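Local coordinates for succinate dehydrogenase subunit A (Mycolicibacterium smegmatis, PDB 7D6V), which probably oxidises succinate to fumarate on its bound FAD, as the flavoprotein subunit of a membrane-associated respiratory complex that passes electrons to an iron-sulfur subunit, at residues I498-E502 against A503-E507; Q490-N493 against D494-I498; H564-D567 against D568-E571; I538-R541 against N542-V546; P481-L484 against H485-Q489. All coordinates share one frame; numbering follows the deposited sequence.

The five contacts are all local, made along helices or around turns of the C-terminal part of the chain. Contacts 1, 2, 4 and 5 share helical backbone bonds. Contact 4, within helix 532-556, is the buried one and adds apolar thioether and leucine packing; contacts 1, 2 and 5 are partly buried. Contacts 5 and 2 follow each other along helix 481-495: at its start His485 and Leu488 meet Met540 and Met543 of contact 4, while at its end the helix unwinds into Ile498, which contact 2 shares with contact 1. Contact 1 starts helix 502-518, and its Arg500 pairs by backbone bonds with Thr565 and Asp567 of contact 3, which lies at the surface and depends on a salt bridge.

Contact 1: I498-E502 against A503-E507; sequences IIRKE and AEIQE
Two backbone bonds between Lys501-Glu502 and Ile505-Gln506 open helix 502-518. Ile505 N donates to Lys501 O at 3.0 Å, nearly straight at 164°, and Gln506 N donates to Glu502 O at 2.9 Å. Lys501 occupies the N-cap position: its own backbone is still extended, yet its carbonyl already accepts an i to i+4 helical bond.

The charged contact is looser. The side chains of Lys501 and Glu504 run alongside each other and point the same way, and Glu504 OE2 lies 3.5 Å from Lys501 CD but 4.0 Å from Lys501 NZ. This is therefore a long salt bridge, in which the carboxylate rests beside the aliphatic part of the lysine. A final bend at chi4 (48°) interrupts the otherwise extended lysine chain just before the ammonium group. Negative charge in the first turn of a helix probably also suits the helix dipole.

Apolar packing is supplied by Ile505, whose CD1 reaches Arg500 CB at 3.6 Å and Arg500 CG at 3.8 Å. The guanidinium of Arg500 leads elsewhere, with NH1 bonded to Glu244 O.

Strand 499-500 pairs in parallel with strand 565-566 through backbone bonds from Arg500 to Thr565 and Asp567. Ile499 packs on helix 322-334, while Ile505 and Gln506 touch Leu555 of helix 532-556.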
loop_
_atom_site.group_PDB
_atom_site.type_symbol
_atom_site.label_atom_id
_atom_site.label_comp_id
_atom_site.label_asym_id
_atom_site.label_seq_id
_atom_site.Cartn_x
_atom_site.Cartn_y
_atom_site.Cartn_z
ATOM N N ILE A 498 -19.347 21.553 -8.795
ATOM C CA ILE A 498 -18.373 22.553 -9.217
ATOM C C ILE A 498 -19.062 23.886 -9.448
ATOM O O ILE A 498 -18.569 24.940 -9.032
ATOM C CB ILE A 498 -17.620 22.105 -10.479
ATOM C CG1 ILE A 498 -16.820 20.844 -10.212
ATOM C CG2 ILE A 498 -16.656 23.189 -10.897
ATOM C CD1 ILE A 498 -16.263 20.206 -11.448
ATOM N N ILE A 499 -20.213 23.861 -10.106
ATOM C CA ILE A 499 -20.956 25.065 -10.447
ATOM C C ILE A 499 -22.185 25.112 -9.558
ATOM O O ILE A 499 -22.984 24.169 -9.542
ATOM C CB ILE A 499 -21.341 25.096 -11.933
ATOM C CG1 ILE A 499 -20.092 25.196 -12.803
ATOM C CG2 ILE A 499 -22.257 26.265 -12.219
ATOM C CD1 ILE A 499 -19.501 23.872 -13.195
ATOM N N ARG A 500 -22.333 26.203 -8.817
ATOM C CA ARG A 500 -23.448 26.389 -7.905
ATOM C C ARG A 500 -24.384 27.452 -8.457
ATOM O O ARG A 500 -23.938 28.460 -9.011
ATOM C CB ARG A 500 -22.967 26.801 -6.510
ATOM C CG ARG A 500 -22.502 25.663 -5.611
ATOM C CD ARG A 500 -21.068 25.283 -5.894
ATOM N NE ARG A 500 -20.580 24.228 -5.011
ATOM C CZ ARG A 500 -19.938 24.441 -3.867
ATOM N NH1 ARG A 500 -19.704 25.674 -3.454
ATOM N NH2 ARG A 500 -19.527 23.418 -3.136
ATOM N N LYS A 501 -25.682 27.217 -8.309
ATOM C CA LYS A 501 -26.700 28.203 -8.625
ATOM C C LYS A 501 -27.583 28.390 -7.403
ATOM O O LYS A 501 -27.743 27.475 -6.593
ATOM C CB LYS A 501 -27.541 27.783 -9.835
ATOM C CG LYS A 501 -26.731 27.598 -11.102
ATOM C CD LYS A 501 -27.555 26.982 -12.214
ATOM C CE LYS A 501 -26.661 26.512 -13.349
ATOM N NZ LYS A 501 -25.510 25.715 -12.844
ATOM N N GLU A 502 -28.152 29.589 -7.273
ATOM C CA GLU A 502 -28.925 29.913 -6.079
ATOM C C GLU A 502 -30.125 28.989 -5.924
ATOM O O GLU A 502 -30.390 28.476 -4.829
ATOM C CB GLU A 502 -29.373 31.372 -6.134
ATOM C CG GLU A 502 -30.221 31.806 -4.955
ATOM C CD GLU A 502 -30.907 33.132 -5.196
ATOM O OE1 GLU A 502 -30.986 33.556 -6.369
ATOM O OE2 GLU A 502 -31.363 33.755 -4.214
ATOM N N ALA A 503 -30.854 28.749 -7.018
ATOM C CA ALA A 503 -32.042 27.905 -6.950
ATOM C C ALA A 503 -31.685 26.464 -6.605
ATOM O O ALA A 503 -32.389 25.817 -5.823
ATOM C CB ALA A 503 -32.803 27.971 -8.271
ATOM N N GLU A 504 -30.594 25.946 -7.171
ATOM C CA GLU A 504 -30.211 24.566 -6.888
ATOM C C GLU A 504 -29.740 24.400 -5.450
ATOM O O GLU A 504 -30.032 23.383 -4.814
ATOM C CB GLU A 504 -29.134 24.104 -7.866
ATOM C CG GLU A 504 -29.526 24.244 -9.324
ATOM C CD GLU A 504 -28.421 23.812 -10.262
ATOM O OE1 GLU A 504 -27.304 23.540 -9.777
ATOM O OE2 GLU A 504 -28.667 23.746 -11.484
ATOM N N ILE A 505 -29.015 25.382 -4.913
ATOM C CA ILE A 505 -28.608 25.308 -3.512
ATOM C C ILE A 505 -29.826 25.388 -2.600
ATOM O O ILE A 505 -29.908 24.687 -1.583
ATOM C CB ILE A 505 -27.586 26.410 -3.186
ATOM C CG1 ILE A 505 -26.325 26.247 -4.029
ATOM C CG2 ILE A 505 -27.205 26.359 -1.724
ATOM C CD1 ILE A 505 -25.494 27.503 -4.106
ATOM N N GLN A 506 -30.789 26.248 -2.941
ATOM C CA GLN A 506 -32.005 26.336 -2.141
ATOM C C GLN A 506 -32.773 25.022 -2.164
ATOM O O GLN A 506 -33.279 24.569 -1.130
ATOM C CB GLN A 506 -32.880 27.482 -2.642
ATOM C CG GLN A 506 -34.004 27.845 -1.700
ATOM C CD GLN A 506 -33.498 28.419 -0.395
ATOM O OE1 GLN A 506 -32.863 29.472 -0.373
ATOM N NE2 GLN A 506 -33.771 27.724 0.703
ATOM N N GLU A 507 -32.863 24.390 -3.336
ATOM C CA GLU A 507 -33.520 23.091 -3.431
ATOM C C GLU A 507 -32.761 22.029 -2.645
ATOM O O GLU A 507 -33.370 21.144 -2.035
ATOM C CB GLU A 507 -33.654 22.687 -4.897
ATOM C CG GLU A 507 -34.220 21.301 -5.121
ATOM C CD GLU A 507 -34.031 20.830 -6.548
ATOM O OE1 GLU A 507 -33.521 21.619 -7.370
ATOM O OE2 GLU A 507 -34.388 19.671 -6.847
#

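Contact 2: Q490-N493 against D494-I498; sequences QSMN and DLVGI
The C-terminal end of helix 481-495 lies here, where Met492 and Val496 make its closing backbone bond. Asp494 N to Gln490 O and Leu495 N to Ser491 O, both at 2.9 Å, are regular i to i+4 links. Val496 N reaches Met492 O at 3.0 Å, but the N-H...O angle drops to 144° and the donor stands well above the carbonyl plane. That distortion fits Val496 being the first residue to leave helical backbone angles. Met492 CE approaches Val496 CB at 4.3 Å, a modest apolar contact.

Two residues earlier in the helix, the side chains of Gln490 and Asp494 meet. With Gln490 CG anti to the backbone N (chi1 -173°) and the chain bent at the next torsion, the two side chains cross at a slant, amide and carboxylate planes 52° apart. Gln490 NE2 donates to Asp494 OD1, though the modelled distance is too short to be relied on. Amide OE1 accepts a hydrogen bond from Lys217 NZ.

Lys217 would probably draw electrons from the amide and make NE2 a better donor. Separately, a carboxylate near the C-terminal end is probably not helped by the helix dipole, and an N-H close to it would ease that.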
loop_
_atom_site.group_PDB
_atom_site.type_symbol
_atom_site.label_atom_id
_atom_site.label_comp_id
_atom_site.label_asym_id
_atom_site.label_seq_id
_atom_site.Cartn_x
_atom_site.Cartn_y
_atom_site.Cartn_z
ATOM N N GLN A 490 -26.610 11.610 -4.038
ATOM C CA GLN A 490 -27.122 12.125 -5.302
ATOM C C GLN A 490 -27.488 13.599 -5.191
ATOM O O GLN A 490 -27.160 14.395 -6.078
ATOM C CB GLN A 490 -28.331 11.308 -5.754
ATOM C CG GLN A 490 -28.837 11.664 -7.143
ATOM C CD GLN A 490 -27.845 11.318 -8.234
ATOM O OE1 GLN A 490 -27.736 10.166 -8.645
ATOM N NE2 GLN A 490 -27.109 12.317 -8.705
ATOM N N SER A 491 -28.163 13.985 -4.105
ATOM C CA SER A 491 -28.570 15.378 -3.955
ATOM C C SER A 491 -27.364 16.305 -3.854
ATOM O O SER A 491 -27.337 17.369 -4.484
ATOM C CB SER A 491 -29.465 15.526 -2.728
ATOM O OG SER A 491 -30.617 14.713 -2.852
ATOM N N MET A 492 -26.352 15.915 -3.075
ATOM C CA MET A 492 -25.170 16.760 -2.945
ATOM C C MET A 492 -24.394 16.839 -4.252
ATOM O O MET A 492 -23.903 17.911 -4.618
ATOM C CB MET A 492 -24.272 16.258 -1.817
ATOM C CG MET A 492 -24.910 16.330 -0.446
ATOM S SD MET A 492 -25.288 18.026 0.023
ATOM C CE MET A 492 -23.647 18.663 0.341
ATOM N N ASN A 493 -24.273 15.723 -4.972
ATOM C CA ASN A 493 -23.570 15.756 -6.249
ATOM C C ASN A 493 -24.294 16.641 -7.256
ATOM O O ASN A 493 -23.657 17.399 -7.996
ATOM C CB ASN A 493 -23.413 14.340 -6.796
ATOM C CG ASN A 493 -22.185 14.187 -7.666
ATOM O OD1 ASN A 493 -21.058 14.206 -7.176
ATOM N ND2 ASN A 493 -22.399 14.035 -8.964
ATOM N N ASP A 494 -25.624 16.557 -7.303
ATOM C CA ASP A 494 -26.375 17.320 -8.295
ATOM C C ASP A 494 -26.386 18.809 -7.973
ATOM O O ASP A 494 -26.118 19.641 -8.845
ATOM C CB ASP A 494 -27.805 16.788 -8.390
ATOM C CG ASP A 494 -27.870 15.398 -8.976
ATOM O OD1 ASP A 494 -26.811 14.752 -9.103
ATOM O OD2 ASP A 494 -28.985 14.948 -9.309
ATOM N N LEU A 495 -26.694 19.168 -6.727
ATOM C CA LEU A 495 -27.028 20.551 -6.418
ATOM C C LEU A 495 -25.909 21.320 -5.729
ATOM O O LEU A 495 -25.990 22.549 -5.647
ATOM C CB LEU A 495 -28.296 20.601 -5.561
ATOM C CG LEU A 495 -29.444 19.744 -6.103
ATOM C CD1 LEU A 495 -30.614 19.715 -5.146
ATOM C CD2 LEU A 495 -29.890 20.238 -7.465
ATOM N N VAL A 496 -24.875 20.648 -5.233
ATOM C CA VAL A 496 -23.693 21.312 -4.685
ATOM C C VAL A 496 -22.494 20.676 -5.386
ATOM O O VAL A 496 -21.920 19.695 -4.906
ATOM C CB VAL A 496 -23.590 21.174 -3.164
ATOM C CG1 VAL A 496 -22.304 21.791 -2.654
ATOM C CG2 VAL A 496 -24.796 21.798 -2.483
ATOM N N GLY A 497 -22.090 21.247 -6.512
ATOM C CA GLY A 497 -21.052 20.677 -7.338
ATOM C C GLY A 497 -19.972 21.698 -7.626
ATOM O O GLY A 497 -19.696 22.584 -6.821
ATOM N N ILE A 498 -19.347 21.553 -8.795
ATOM C CA ILE A 498 -18.373 22.553 -9.217
ATOM C C ILE A 498 -19.062 23.886 -9.448
ATOM O O ILE A 498 -18.569 24.940 -9.032
ATOM C CB ILE A 498 -17.620 22.105 -10.479
ATOM C CG1 ILE A 498 -16.820 20.844 -10.212
ATOM C CG2 ILE A 498 -16.656 23.189 -10.897
ATOM C CD1 ILE A 498 -16.263 20.206 -11.448
#

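Contact 3: H564-D567 against D568-E571; sequences HTRD and DYPE
Arg566 NE donates to Asp568 OD1 at 3.0 Å and 165°, the firm half of a salt bridge. The oxygen uses its syn lone pair and lies close to the guanidinium plane, at the edge of the group. A second, weak bond from Arg566 NH1 to Asp568 OD2 at 3.5 Å makes the pairing two-pronged but uneven. The guanidinium and carboxylate planes are turned 31° against each other. Successive bends at chi2 and chi3 fold the arginine back so that NE meets an acceptor only two residues further on.

Beside this pair runs Tyr569, pointing the same way as the arginine. Arg566 NH1 sits 3.8 Å from Tyr569 CE2, at the ring edge and near the ring plane, so the approach is not a cation-pi stack. The backbone forms a type I beta turn, Arg566 to Tyr569, with angles at Asp567 and Asp568 that fit that type. It is closed by a weak bond from Tyr569 N to Arg566 O at 3.3 Å.

The turn ends strand 565-566, which lies parallel to strand 499-500. Arg566 NH2 also bonds Leu555 O near the end of helix 532-556, and Thr565 and Pro570 touch Arg327 of helix 322-334.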
loop_
_atom_site.group_PDB
_atom_site.type_symbol
_atom_site.label_atom_id
_atom_site.label_comp_id
_atom_site.label_asym_id
_atom_site.label_seq_id
_atom_site.Cartn_x
_atom_site.Cartn_y
_atom_site.Cartn_z
ATOM N N HIS A 564 -14.827 27.411 -5.116
ATOM C CA HIS A 564 -16.238 27.764 -5.011
ATOM C C HIS A 564 -16.609 28.624 -6.211
ATOM O O HIS A 564 -16.165 29.770 -6.322
ATOM C CB HIS A 564 -16.526 28.493 -3.702
ATOM C CG HIS A 564 -17.859 29.170 -3.667
ATOM N ND1 HIS A 564 -19.047 28.473 -3.635
ATOM C CD2 HIS A 564 -18.193 30.481 -3.657
ATOM C CE1 HIS A 564 -20.055 29.325 -3.608
ATOM N NE2 HIS A 564 -19.563 30.550 -3.620
ATOM N N THR A 565 -17.426 28.072 -7.102
ATOM C CA THR A 565 -17.861 28.763 -8.306
ATOM C C THR A 565 -19.365 28.971 -8.247
ATOM O O THR A 565 -20.118 28.016 -8.043
ATOM C CB THR A 565 -17.490 27.973 -9.562
ATOM O OG1 THR A 565 -16.163 27.452 -9.425
ATOM C CG2 THR A 565 -17.550 28.861 -10.785
ATOM N N ARG A 566 -19.794 30.215 -8.420
ATOM C CA ARG A 566 -21.205 30.559 -8.521
ATOM C C ARG A 566 -21.499 30.999 -9.946
ATOM O O ARG A 566 -20.869 31.932 -10.452
ATOM C CB ARG A 566 -21.579 31.671 -7.539
ATOM C CG ARG A 566 -21.747 31.215 -6.104
ATOM C CD ARG A 566 -23.080 30.526 -5.878
ATOM N NE ARG A 566 -24.196 31.466 -5.871
ATOM C CZ ARG A 566 -24.695 32.032 -4.778
ATOM N NH1 ARG A 566 -25.712 32.873 -4.873
ATOM N NH2 ARG A 566 -24.177 31.760 -3.592
ATOM N N ASP A 567 -22.448 30.323 -10.591
ATOM C CA ASP A 567 -22.796 30.681 -11.961
ATOM C C ASP A 567 -23.427 32.067 -12.033
ATOM O O ASP A 567 -23.148 32.834 -12.960
ATOM C CB ASP A 567 -23.732 29.633 -12.558
ATOM C CG ASP A 567 -23.749 29.668 -14.068
ATOM O OD1 ASP A 567 -23.059 28.834 -14.692
ATOM O OD2 ASP A 567 -24.448 30.533 -14.633
ATOM N N ASP A 568 -24.277 32.406 -11.066
ATOM C CA ASP A 568 -24.934 33.705 -11.061
ATOM C C ASP A 568 -24.053 34.817 -10.511
ATOM O O ASP A 568 -24.448 35.985 -10.573
ATOM C CB ASP A 568 -26.241 33.633 -10.263
ATOM C CG ASP A 568 -26.064 32.997 -8.898
ATOM O OD1 ASP A 568 -24.990 32.423 -8.634
ATOM O OD2 ASP A 568 -27.005 33.079 -8.086
ATOM N N TYR A 569 -22.885 34.487 -9.970
ATOM C CA TYR A 569 -21.876 35.467 -9.575
ATOM C C TYR A 569 -20.540 35.025 -10.152
ATOM O O TYR A 569 -19.668 34.519 -9.436
ATOM C CB TYR A 569 -21.817 35.625 -8.057
ATOM C CG TYR A 569 -23.040 36.315 -7.509
ATOM C CD1 TYR A 569 -23.132 37.698 -7.502
ATOM C CD2 TYR A 569 -24.115 35.584 -7.029
ATOM C CE1 TYR A 569 -24.253 38.334 -7.016
ATOM C CE2 TYR A 569 -25.241 36.210 -6.544
ATOM C CZ TYR A 569 -25.306 37.583 -6.540
ATOM O OH TYR A 569 -26.427 38.211 -6.054
ATOM N N PRO A 570 -20.351 35.201 -11.463
ATOM C CA PRO A 570 -19.124 34.708 -12.098
ATOM C C PRO A 570 -17.914 35.556 -11.793
ATOM O O PRO A 570 -16.785 35.086 -11.975
ATOM C CB PRO A 570 -19.472 34.757 -13.587
ATOM C CG PRO A 570 -20.364 35.953 -13.686
ATOM C CD PRO A 570 -21.155 36.013 -12.390
ATOM N N GLU A 571 -18.112 36.781 -11.317
ATOM C CA GLU A 571 -17.012 37.717 -11.131
ATOM C C GLU A 571 -16.165 37.223 -9.976
ATOM O O GLU A 571 -16.464 37.481 -8.809
ATOM C CB GLU A 571 -17.536 39.123 -10.872
ATOM C CG GLU A 571 -16.524 40.208 -11.162
ATOM C CD GLU A 571 -16.139 40.264 -12.625
ATOM O OE1 GLU A 571 -16.983 39.919 -13.479
ATOM O OE2 GLU A 571 -14.990 40.657 -12.923
#

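Contact 4: I538-R541 against N542-V546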
loop_
_atom_site.group_PDB
_atom_site.type_symbol
_atom_site.label_atom_id
_atom_site.label_comp_id
_atom_site.label_asym_id
_atom_site.label_seq_id
_atom_site.Cartn_x
_atom_site.Cartn_y
_atom_site.Cartn_z
ATOM N N ILE A 538 -25.145 5.529 12.028
ATOM C CA ILE A 538 -24.523 6.481 12.942
ATOM C C ILE A 538 -23.817 7.594 12.170
ATOM O O ILE A 538 -23.930 8.772 12.520
ATOM C CB ILE A 538 -23.563 5.754 13.900
ATOM C CG1 ILE A 538 -24.340 4.812 14.816
ATOM C CG2 ILE A 538 -22.777 6.750 14.733
ATOM C CD1 ILE A 538 -23.465 3.813 15.528
ATOM N N ASP A 539 -23.080 7.240 11.112
ATOM C CA ASP A 539 -22.361 8.235 10.317
ATOM C C ASP A 539 -23.290 9.201 9.591
ATOM O O ASP A 539 -22.872 10.321 9.260
ATOM C CB ASP A 539 -21.464 7.546 9.289
ATOM C CG ASP A 539 -20.338 6.761 9.924
ATOM O OD1 ASP A 539 -19.758 7.242 10.920
ATOM O OD2 ASP A 539 -20.020 5.666 9.414
ATOM N N MET A 540 -24.526 8.783 9.314
ATOM C CA MET A 540 -25.421 9.604 8.510
ATOM C C MET A 540 -25.757 10.926 9.188
ATOM O O MET A 540 -25.990 11.923 8.502
ATOM C CB MET A 540 -26.697 8.828 8.196
ATOM C CG MET A 540 -26.692 8.145 6.836
ATOM S SD MET A 540 -26.320 9.267 5.479
ATOM C CE MET A 540 -27.900 10.082 5.287
ATOM N N ARG A 541 -25.780 10.970 10.523
ATOM C CA ARG A 541 -26.107 12.224 11.197
ATOM C C ARG A 541 -24.992 13.253 11.026
ATOM O O ARG A 541 -25.259 14.436 10.762
ATOM C CB ARG A 541 -26.418 11.960 12.675
ATOM C CG ARG A 541 -25.221 11.654 13.559
ATOM C CD ARG A 541 -25.642 11.217 14.952
ATOM N NE ARG A 541 -26.085 12.328 15.789
ATOM C CZ ARG A 541 -25.499 12.686 16.928
ATOM N NH1 ARG A 541 -24.440 12.025 17.368
ATOM N NH2 ARG A 541 -25.973 13.704 17.627
ATOM N N ASN A 542 -23.735 12.814 11.131
ATOM C CA ASN A 542 -22.613 13.699 10.849
ATOM C C ASN A 542 -22.629 14.150 9.399
ATOM O O ASN A 542 -22.377 15.325 9.100
ATOM C CB ASN A 542 -21.296 12.998 11.169
ATOM C CG ASN A 542 -21.293 12.365 12.539
ATOM O OD1 ASN A 542 -21.802 12.938 13.499
ATOM N ND2 ASN A 542 -20.722 11.175 12.637
ATOM N N MET A 543 -22.922 13.225 8.481
ATOM C CA MET A 543 -22.963 13.595 7.070
ATOM C C MET A 543 -24.050 14.629 6.799
ATOM O O MET A 543 -23.830 15.582 6.044
ATOM C CB MET A 543 -23.159 12.352 6.204
ATOM C CG MET A 543 -21.855 11.689 5.806
ATOM S SD MET A 543 -22.042 10.360 4.610
ATOM C CE MET A 543 -22.432 8.986 5.684
ATOM N N LEU A 544 -25.221 14.468 7.418
ATOM C CA LEU A 544 -26.304 15.427 7.223
ATOM C C LEU A 544 -25.940 16.800 7.774
ATOM O O LEU A 544 -26.203 17.824 7.129
ATOM C CB LEU A 544 -27.585 14.911 7.876
ATOM C CG LEU A 544 -28.301 13.750 7.184
ATOM C CD1 LEU A 544 -29.371 13.163 8.089
ATOM C CD2 LEU A 544 -28.901 14.195 5.865
ATOM N N LEU A 545 -25.331 16.842 8.962
ATOM C CA LEU A 545 -24.933 18.124 9.539
ATOM C C LEU A 545 -23.909 18.833 8.656
ATOM O O LEU A 545 -24.028 20.036 8.377
ATOM C CB LEU A 545 -24.382 17.903 10.947
ATOM C CG LEU A 545 -24.172 19.133 11.825
ATOM C CD1 LEU A 545 -25.480 19.852 12.023
ATOM C CD2 LEU A 545 -23.574 18.738 13.160
ATOM N N VAL A 546 -22.904 18.091 8.185
ATOM C CA VAL A 546 -21.868 18.696 7.356
ATOM C C VAL A 546 -22.446 19.159 6.024
ATOM O O VAL A 546 -22.066 20.214 5.503
ATOM C CB VAL A 546 -20.700 17.712 7.167
ATOM C CG1 VAL A 546 -19.759 18.197 6.084
ATOM C CG2 VAL A 546 -19.952 17.536 8.475
#
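Asn542 begins the second half of this helical run with its CB 3.6 Å from Asp539 O. The polar end of Asn542 is engaged elsewhere: OD1 accepts a hydrogen bond from Arg235 NH1.

Met543 follows, its N bonded to Asp539 O at 3.0 Å. A bend at its last torsion (chi3 -84°) carries CE back along the helix until it stands 3.9 Å from Met540 SD and 4.0 Å from Asp539 CB. The two thioether chains cross at an angle, methyl against sulfur.

Leu544 N binds Met540 O at 2.9 Å, and Leu544 CG lies 4.1 Å from Met540 CE. Bends at chi2 and chi3 of Met540 turn its SD toward Met543 and its CE toward Leu544. At Leu545 the backbone bond from its N to Arg541 O, 3.0 Å long, continues the helical pattern, while its side chain packs on helix 230-236.

Met540 and Met543 rest on His485 and Leu488 of helix 481-495, and Leu544 on Leu515 of helix 502-518. The side chain of Asp539 lies about 6 Å from the bound FAD. All the touching residues are buried, and the packing of three helices is that of the C-terminal helical domain of succinate dehydrogenase and fumarate reductase flavoproteins.

Contact 5: P481-L484 against H485-Q489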
loop_
_atom_site.group_PDB
_atom_site.type_symbol
_atom_site.label_atom_id
_atom_site.label_comp_id
_atom_site.label_asym_id
_atom_site.label_seq_id
_atom_site.Cartn_x
_atom_site.Cartn_y
_atom_site.Cartn_z
ATOM N N PRO A 481 -30.677 2.595 5.897
ATOM C CA PRO A 481 -29.547 3.541 5.897
ATOM C C PRO A 481 -28.884 3.702 4.540
ATOM O O PRO A 481 -28.480 4.813 4.179
ATOM C CB PRO A 481 -28.581 2.933 6.925
ATOM C CG PRO A 481 -29.397 1.991 7.728
ATOM C CD PRO A 481 -30.477 1.485 6.840
ATOM N N TYR A 482 -28.758 2.614 3.778
ATOM C CA TYR A 482 -28.094 2.680 2.482
ATOM C C TYR A 482 -28.884 3.529 1.496
ATOM O O TYR A 482 -28.303 4.310 0.732
ATOM C CB TYR A 482 -27.884 1.268 1.937
ATOM C CG TYR A 482 -26.955 0.420 2.773
ATOM C CD1 TYR A 482 -25.591 0.404 2.528
ATOM C CD2 TYR A 482 -27.439 -0.362 3.809
ATOM C CE1 TYR A 482 -24.739 -0.366 3.286
ATOM C CE2 TYR A 482 -26.592 -1.135 4.575
ATOM C CZ TYR A 482 -25.244 -1.132 4.308
ATOM O OH TYR A 482 -24.395 -1.900 5.065
ATOM N N THR A 483 -30.211 3.395 1.504
ATOM C CA THR A 483 -31.054 4.201 0.628
ATOM C C THR A 483 -30.932 5.683 0.957
ATOM O O THR A 483 -30.789 6.524 0.058
ATOM C CB THR A 483 -32.506 3.733 0.742
ATOM O OG1 THR A 483 -32.631 2.427 0.172
ATOM C CG2 THR A 483 -33.443 4.686 0.023
ATOM N N LEU A 484 -30.969 6.022 2.247
ATOM C CA LEU A 484 -30.831 7.415 2.657
ATOM C C LEU A 484 -29.466 7.966 2.267
ATOM O O LEU A 484 -29.355 9.108 1.803
ATOM C CB LEU A 484 -31.037 7.541 4.166
ATOM C CG LEU A 484 -32.459 7.579 4.725
ATOM C CD1 LEU A 484 -32.430 7.360 6.226
ATOM C CD2 LEU A 484 -33.150 8.879 4.399
ATOM N N HIS A 485 -28.413 7.168 2.460
ATOM C CA HIS A 485 -27.073 7.608 2.097
ATOM C C HIS A 485 -26.965 7.868 0.601
ATOM O O HIS A 485 -26.375 8.870 0.177
ATOM C CB HIS A 485 -26.045 6.568 2.536
ATOM C CG HIS A 485 -24.629 6.972 2.274
ATOM N ND1 HIS A 485 -23.635 6.060 1.998
ATOM C CD2 HIS A 485 -24.040 8.190 2.250
ATOM C CE1 HIS A 485 -22.494 6.698 1.814
ATOM N NE2 HIS A 485 -22.713 7.992 1.962
ATOM N N ALA A 486 -27.527 6.974 -0.216
ATOM C CA ALA A 486 -27.490 7.166 -1.662
ATOM C C ALA A 486 -28.259 8.413 -2.076
ATOM O O ALA A 486 -27.817 9.158 -2.960
ATOM C CB ALA A 486 -28.047 5.932 -2.367
ATOM N N GLU A 487 -29.416 8.657 -1.456
ATOM C CA GLU A 487 -30.181 9.855 -1.792
ATOM C C GLU A 487 -29.417 11.120 -1.424
ATOM O O GLU A 487 -29.394 12.088 -2.195
ATOM C CB GLU A 487 -31.542 9.822 -1.103
ATOM C CG GLU A 487 -32.432 8.695 -1.582
ATOM C CD GLU A 487 -33.858 8.833 -1.102
ATOM O OE1 GLU A 487 -34.188 9.883 -0.516
ATOM O OE2 GLU A 487 -34.650 7.891 -1.313
ATOM N N LEU A 488 -28.775 11.127 -0.252
ATOM C CA LEU A 488 -27.954 12.271 0.129
ATOM C C LEU A 488 -26.817 12.487 -0.857
ATOM O O LEU A 488 -26.530 13.624 -1.250
ATOM C CB LEU A 488 -27.396 12.080 1.538
ATOM C CG LEU A 488 -26.307 13.081 1.933
ATOM C CD1 LEU A 488 -26.904 14.445 2.198
ATOM C CD2 LEU A 488 -25.529 12.596 3.139
ATOM N N GLN A 489 -26.148 11.404 -1.258
ATOM C CA GLN A 489 -25.030 11.528 -2.182
ATOM C C GLN A 489 -25.481 12.100 -3.517
ATOM O O GLN A 489 -24.827 12.989 -4.074
ATOM C CB GLN A 489 -24.363 10.171 -2.374
ATOM C CG GLN A 489 -23.498 9.750 -1.211
ATOM C CD GLN A 489 -22.674 8.526 -1.521
ATOM O OE1 GLN A 489 -23.195 7.520 -1.992
ATOM N NE2 GLN A 489 -21.378 8.605 -1.258
#
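Thr483 and Glu487 lie side by side, one helical turn apart, because Thr483 CG2 is anti to its backbone N while Glu487 CG is anti to its carbonyl carbon (chi1 -65°) and the glutamate is extended beyond. Glu487 OE2 consequently comes to 3.7 Å from the methyl carbon Thr483 CG2, an apolar-to-carboxylate contact and not a polar bond. The charge of Glu487 is answered outside the pair, where OE1 forms a salt bridge with Arg518 of helix 502-518.

Along the backbone, four consecutive i to i+4 bonds show regular geometry. His485 N to Pro481 O, Ala486 N to Tyr482 O and Leu488 N to Leu484 O all measure 2.9 Å. Glu487 N to Thr483 O is barely longer, at 3.0 Å. They form the first turns of helix 481-495. Pro481 suits its place at the start, since a residue in the first turn needs no amide hydrogen for helical bonding. This helix packs within the C-terminal helical bundle of the flavoprotein: Leu484 and Leu488 both touch Leu515 of helix 502-518, and His485 leans on Leu536 of helix 532-556.

Over one face of the His485 ring sits Gln489 OE1, 3.9 Å above the plane and offset toward the rim. Ring and amide are held by a common acceptor, because His485 NE2 and Gln489 NE2 both bond Lys214 O. Nearer the start of the helix, Tyr482 OH is hydrogen-bonded to Pro46 O of the iron-sulfur subunit, and its side chain packs on Ala42 of that same neighbouring chain.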